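Side-chain contacts in alcohol dehydrogenase superfamily protein (Novosphingobium aromaticivorans, PDB 3GAZ), which probably acts as an oxidoreductase of the medium-chain dehydrogenase/reductase superfamily, with NADP as its likely cofactor: residues G43-D48 with L131-I136; T137-L142 with G282-E287. All coordinates share one frame; numbering follows the deposited sequence.

Contact 1 (G43-D48 with L131-I136); sequences GTNPLD and LPLVFI
Asn45 and Leu133 bring the two backbones closest, their CA atoms 8.3 Å apart, where the turn after strand 41-43 meets the first turn of helix 132-145. In the two-domain fold of medium-chain dehydrogenases, this joins the GroES-like catalytic part to the helix that leads into the Rossmann-type domain. The contact is small and made by van der Waals packing of aliphatic groups on a polar carboxamide. The CB of each residue points toward the other segment, and one methyl of Leu133 does most of the touching: its CD2 lies 3.5 Å from Asn45 CG and 4.1 Å from Asn45 CB, seated over the flat face of the carboxamide. With CG of Leu133 anti to the backbone N (chi1 176°), the branch carrying CD2 is placed over the amide. CG1 of Val134 lies more loosely at the same amide group. A bound calcium ion lies about 5 Å from the Asn45 side chain. Leu133 N is in turn hydrogen-bonded to Asp70 OD1, so the helix start is also tied to the strand 70-78 region. Within 43-48, Asp48 closes the turn: its N bonds to Asn45 O at 2.9 Å and its OD2 also bonds to Tyr315 OH. Asn45 N gives its hydrogen to Asp48 OD2 at 3.0 Å, meeting it from above the carboxylate plane with a bent N-H...O angle of 137°.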
# COMPACT_ATOMS: atom_id res chain seq x y z
N GLY A 43 -14.89 -4.02 12.38
CA GLY A 43 -15.58 -5.10 11.69
C GLY A 43 -14.62 -6.04 11.00
O GLY A 43 -13.75 -5.59 10.25
N THR A 44 -14.77 -7.34 11.23
CA THR A 44 -13.89 -8.32 10.62
C THR A 44 -14.39 -8.79 9.26
O THR A 44 -15.55 -8.59 8.91
CB THR A 44 -13.73 -9.59 11.51
OG1 THR A 44 -14.96 -10.32 11.53
CG2 THR A 44 -13.35 -9.20 12.94
N ASN A 45 -13.49 -9.39 8.50
CA ASN A 45 -13.83 -9.93 7.19
C ASN A 45 -12.88 -11.08 6.90
O ASN A 45 -11.72 -11.06 7.30
CB ASN A 45 -13.71 -8.86 6.09
CG ASN A 45 -14.80 -7.80 6.17
OD1 ASN A 45 -14.56 -6.67 6.58
ND2 ASN A 45 -16.02 -8.17 5.77
N PRO A 46 -13.37 -12.13 6.21
CA PRO A 46 -12.54 -13.29 5.88
C PRO A 46 -11.19 -12.91 5.26
O PRO A 46 -10.18 -13.54 5.57
CB PRO A 46 -13.43 -14.06 4.91
CG PRO A 46 -14.81 -13.77 5.41
CD PRO A 46 -14.73 -12.28 5.67
N LEU A 47 -11.18 -11.90 4.40
CA LEU A 47 -9.93 -11.49 3.76
C LEU A 47 -8.81 -11.19 4.76
O LEU A 47 -7.65 -11.48 4.50
CB LEU A 47 -10.14 -10.26 2.87
CG LEU A 47 -8.93 -9.82 2.05
CD1 LEU A 47 -8.56 -10.94 1.07
CD2 LEU A 47 -9.23 -8.53 1.29
N ASP A 48 -9.17 -10.62 5.92
CA ASP A 48 -8.18 -10.30 6.95
C ASP A 48 -7.35 -11.54 7.32
O ASP A 48 -6.14 -11.46 7.52
CB ASP A 48 -8.86 -9.77 8.22
CG ASP A 48 -9.72 -8.53 7.97
OD1 ASP A 48 -9.44 -7.78 7.02
OD2 ASP A 48 -10.68 -8.31 8.73
N LEU A 131 -20.82 -3.34 8.54
CA LEU A 131 -21.56 -2.98 7.33
C LEU A 131 -20.78 -2.47 6.10
O LEU A 131 -21.03 -2.91 4.98
CB LEU A 131 -22.63 -1.94 7.71
CG LEU A 131 -23.97 -1.86 6.98
CD1 LEU A 131 -24.63 -3.23 6.90
CD2 LEU A 131 -24.87 -0.89 7.75
N PRO A 132 -19.82 -1.55 6.29
CA PRO A 132 -19.04 -0.98 5.18
C PRO A 132 -18.64 -1.85 3.98
O PRO A 132 -19.22 -1.73 2.91
CB PRO A 132 -17.83 -0.37 5.89
CG PRO A 132 -18.44 0.12 7.18
CD PRO A 132 -19.30 -1.07 7.59
N LEU A 133 -17.65 -2.73 4.15
CA LEU A 133 -17.20 -3.57 3.03
C LEU A 133 -18.29 -4.35 2.32
O LEU A 133 -18.43 -4.24 1.09
CB LEU A 133 -16.11 -4.55 3.47
CG LEU A 133 -15.66 -5.53 2.37
CD1 LEU A 133 -15.13 -4.76 1.16
CD2 LEU A 133 -14.59 -6.46 2.92
N VAL A 134 -19.05 -5.15 3.05
CA VAL A 134 -20.09 -5.94 2.41
C VAL A 134 -21.18 -5.11 1.76
O VAL A 134 -21.68 -5.48 0.71
CB VAL A 134 -20.72 -6.98 3.39
CG1 VAL A 134 -19.64 -7.94 3.90
CG2 VAL A 134 -21.43 -6.29 4.54
N PHE A 135 -21.53 -3.97 2.35
CA PHE A 135 -22.56 -3.12 1.75
C PHE A 135 -22.04 -2.56 0.43
O PHE A 135 -22.72 -2.60 -0.60
CB PHE A 135 -22.93 -1.94 2.66
CG PHE A 135 -24.02 -1.07 2.09
CD1 PHE A 135 -25.36 -1.36 2.33
CD2 PHE A 135 -23.71 -0.00 1.24
CE1 PHE A 135 -26.38 -0.62 1.73
CE2 PHE A 135 -24.73 0.75 0.63
CZ PHE A 135 -26.07 0.44 0.87
N ILE A 136 -20.83 -2.02 0.47
CA ILE A 136 -20.20 -1.45 -0.72
C ILE A 136 -20.05 -2.53 -1.80
O ILE A 136 -20.27 -2.27 -2.98
CB ILE A 136 -18.82 -0.86 -0.37
CG1 ILE A 136 -19.01 0.42 0.46
CG2 ILE A 136 -18.03 -0.56 -1.64
CD1 ILE A 136 -17.72 1.00 0.99

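Contact 2 (T137-L142 with G282-E287); sequences TAWEGL and GEMLRE
Trp139 meets two side chains of helix 278-293 at different parts of its indole. Met284, a selenomethionine, brings SE tightly to Trp139 CD1 (3.3 Å), lying oblique to the five-membered ring. Glu287 covers one face of the six-membered ring: its CG makes a CH-pi contact 4.0 Å from the centroid, and its carboxylate is tilted 27° from the ring plane, with OE1 3.5 Å from Trp139 CH2. Trp139 holds its CG anti to the backbone N (chi1 -174°), extending the indole toward the other helix. Glu140 crosses Met284 at about a right angle, its CG 3.9 Å from Met284 SE and its OE2 3.8 Å from Met284 CE. Replacing Trp139 by an alanine would probably open a gap beside Met284 SE and leave Glu287 CG without the ring face it rests on. Further out, Glu140 OE1 is hydrogen-bonded to Thr268 OG1, which fixes the carboxylate beside the selenomethionine, and Arg174 and Asp144 also touch the Trp139 side chain. The axes of the two short helical segments cross at 95°, a nearly perpendicular helix-helix packing centred on a Met-aromatic contact, where helix 132-145 meets helix 278-293 in the medium-chain dehydrogenase/reductase fold.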
# COMPACT_ATOMS: atom_id res chain seq x y z
N THR A 137 -19.68 -3.74 -1.38
CA THR A 137 -19.51 -4.83 -2.33
C THR A 137 -20.85 -5.14 -2.99
O THR A 137 -20.95 -5.24 -4.21
CB THR A 137 -18.96 -6.09 -1.62
OG1 THR A 137 -17.66 -5.80 -1.09
CG2 THR A 137 -18.85 -7.25 -2.60
N ALA A 138 -21.89 -5.26 -2.17
CA ALA A 138 -23.24 -5.55 -2.67
C ALA A 138 -23.74 -4.44 -3.59
O ALA A 138 -24.36 -4.71 -4.62
CB ALA A 138 -24.20 -5.72 -1.49
N TRP A 139 -23.47 -3.20 -3.20
CA TRP A 139 -23.91 -2.04 -3.98
C TRP A 139 -23.22 -1.91 -5.33
O TRP A 139 -23.87 -1.60 -6.34
CB TRP A 139 -23.70 -0.77 -3.16
CG TRP A 139 -24.25 0.47 -3.81
CD1 TRP A 139 -23.65 1.23 -4.78
CD2 TRP A 139 -25.52 1.07 -3.55
NE1 TRP A 139 -24.48 2.27 -5.13
CE2 TRP A 139 -25.63 2.20 -4.40
CE3 TRP A 139 -26.58 0.76 -2.69
CZ2 TRP A 139 -26.76 3.02 -4.40
CZ3 TRP A 139 -27.71 1.59 -2.69
CH2 TRP A 139 -27.79 2.71 -3.54
N GLU A 140 -21.91 -2.13 -5.37
CA GLU A 140 -21.20 -2.01 -6.64
C GLU A 140 -21.72 -3.01 -7.65
O GLU A 140 -21.77 -2.72 -8.84
CB GLU A 140 -19.70 -2.21 -6.44
CG GLU A 140 -19.07 -1.23 -5.47
CD GLU A 140 -17.57 -1.08 -5.66
OE1 GLU A 140 -16.89 -2.10 -5.90
OE2 GLU A 140 -17.08 0.07 -5.56
N GLY A 141 -22.13 -4.18 -7.18
CA GLY A 141 -22.63 -5.20 -8.08
C GLY A 141 -24.06 -4.96 -8.52
O GLY A 141 -24.37 -4.99 -9.72
N LEU A 142 -24.93 -4.71 -7.55
CA LEU A 142 -26.35 -4.50 -7.81
C LEU A 142 -26.71 -3.18 -8.46
O LEU A 142 -27.62 -3.12 -9.29
CB LEU A 142 -27.15 -4.63 -6.51
CG LEU A 142 -27.16 -5.98 -5.79
CD1 LEU A 142 -27.84 -5.81 -4.44
CD2 LEU A 142 -27.88 -7.01 -6.65
N GLY A 282 -17.88 7.05 0.68
CA GLY A 282 -18.71 7.74 1.65
C GLY A 282 -20.12 7.91 1.12
O GLY A 282 -21.10 7.86 1.87
N GLU A 283 -20.23 8.10 -0.19
CA GLU A 283 -21.54 8.27 -0.81
C GLU A 283 -22.37 7.00 -0.67
O GLU A 283 -23.55 7.06 -0.32
CB GLU A 283 -21.38 8.63 -2.29
CG GLU A 283 -20.81 10.02 -2.54
CD GLU A 283 -21.65 11.12 -1.91
OE1 GLU A 283 -21.45 11.42 -0.71
OE2 GLU A 283 -22.52 11.68 -2.61
N MSE A 284 -21.76 5.85 -0.94
CA MSE A 284 -22.48 4.58 -0.82
C MSE A 284 -22.89 4.34 0.63
O MSE A 284 -23.98 3.83 0.89
CB MSE A 284 -21.62 3.41 -1.33
CG MSE A 284 -21.53 3.28 -2.87
SE MSE A 284 -20.65 1.79 -3.48
CE MSE A 284 -18.93 2.29 -3.14
N LEU A 285 -22.03 4.71 1.58
CA LEU A 285 -22.35 4.51 2.99
C LEU A 285 -23.50 5.42 3.44
O LEU A 285 -24.18 5.15 4.43
CB LEU A 285 -21.10 4.72 3.85
CG LEU A 285 -20.01 3.66 3.60
CD1 LEU A 285 -18.82 3.92 4.51
CD2 LEU A 285 -20.57 2.26 3.85
N ARG A 286 -23.70 6.50 2.69
CA ARG A 286 -24.79 7.43 2.98
C ARG A 286 -26.08 6.76 2.53
O ARG A 286 -27.14 6.93 3.13
CB ARG A 286 -24.58 8.74 2.22
CG ARG A 286 -24.16 9.88 3.11
CD ARG A 286 -23.13 10.75 2.42
NE ARG A 286 -22.00 10.94 3.32
CZ ARG A 286 -20.73 11.03 2.94
NH1 ARG A 286 -20.40 10.94 1.66
NH2 ARG A 286 -19.79 11.19 3.85
N GLU A 287 -25.98 5.97 1.46
CA GLU A 287 -27.12 5.23 0.94
C GLU A 287 -27.51 4.21 2.00
O GLU A 287 -28.69 4.01 2.28
CB GLU A 287 -26.74 4.49 -0.34
CG GLU A 287 -26.44 5.36 -1.54
CD GLU A 287 -27.66 6.08 -2.06
OE1 GLU A 287 -28.79 5.60 -1.81
OE2 GLU A 287 -27.50 7.11 -2.74

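Overall arrangement
Both contacts use helix 132-145, first at its start and then one to two turns later, and their centres are 12 Å apart. Contact 1 is buried, its centre about 3 Å from the centre of the chain, and sets the helix against a turn of the catalytic part; contact 2, about 10 Å from that centre and partly buried, sets it against helix 278-293. Their chemistry differs: contact 1 sets a leucine methyl on one amide, whereas contact 2 gathers an indole, a methionine side chain (here selenomethionine) and two partly exposed glutamates. They adjoin directly, since Ile136 CG2 packs 3.3 Å from Met284 CE and Pro132 CA 3.8 Å from Leu285 CD2, so helix 278-293 packs on residues from both parts of the shared helix.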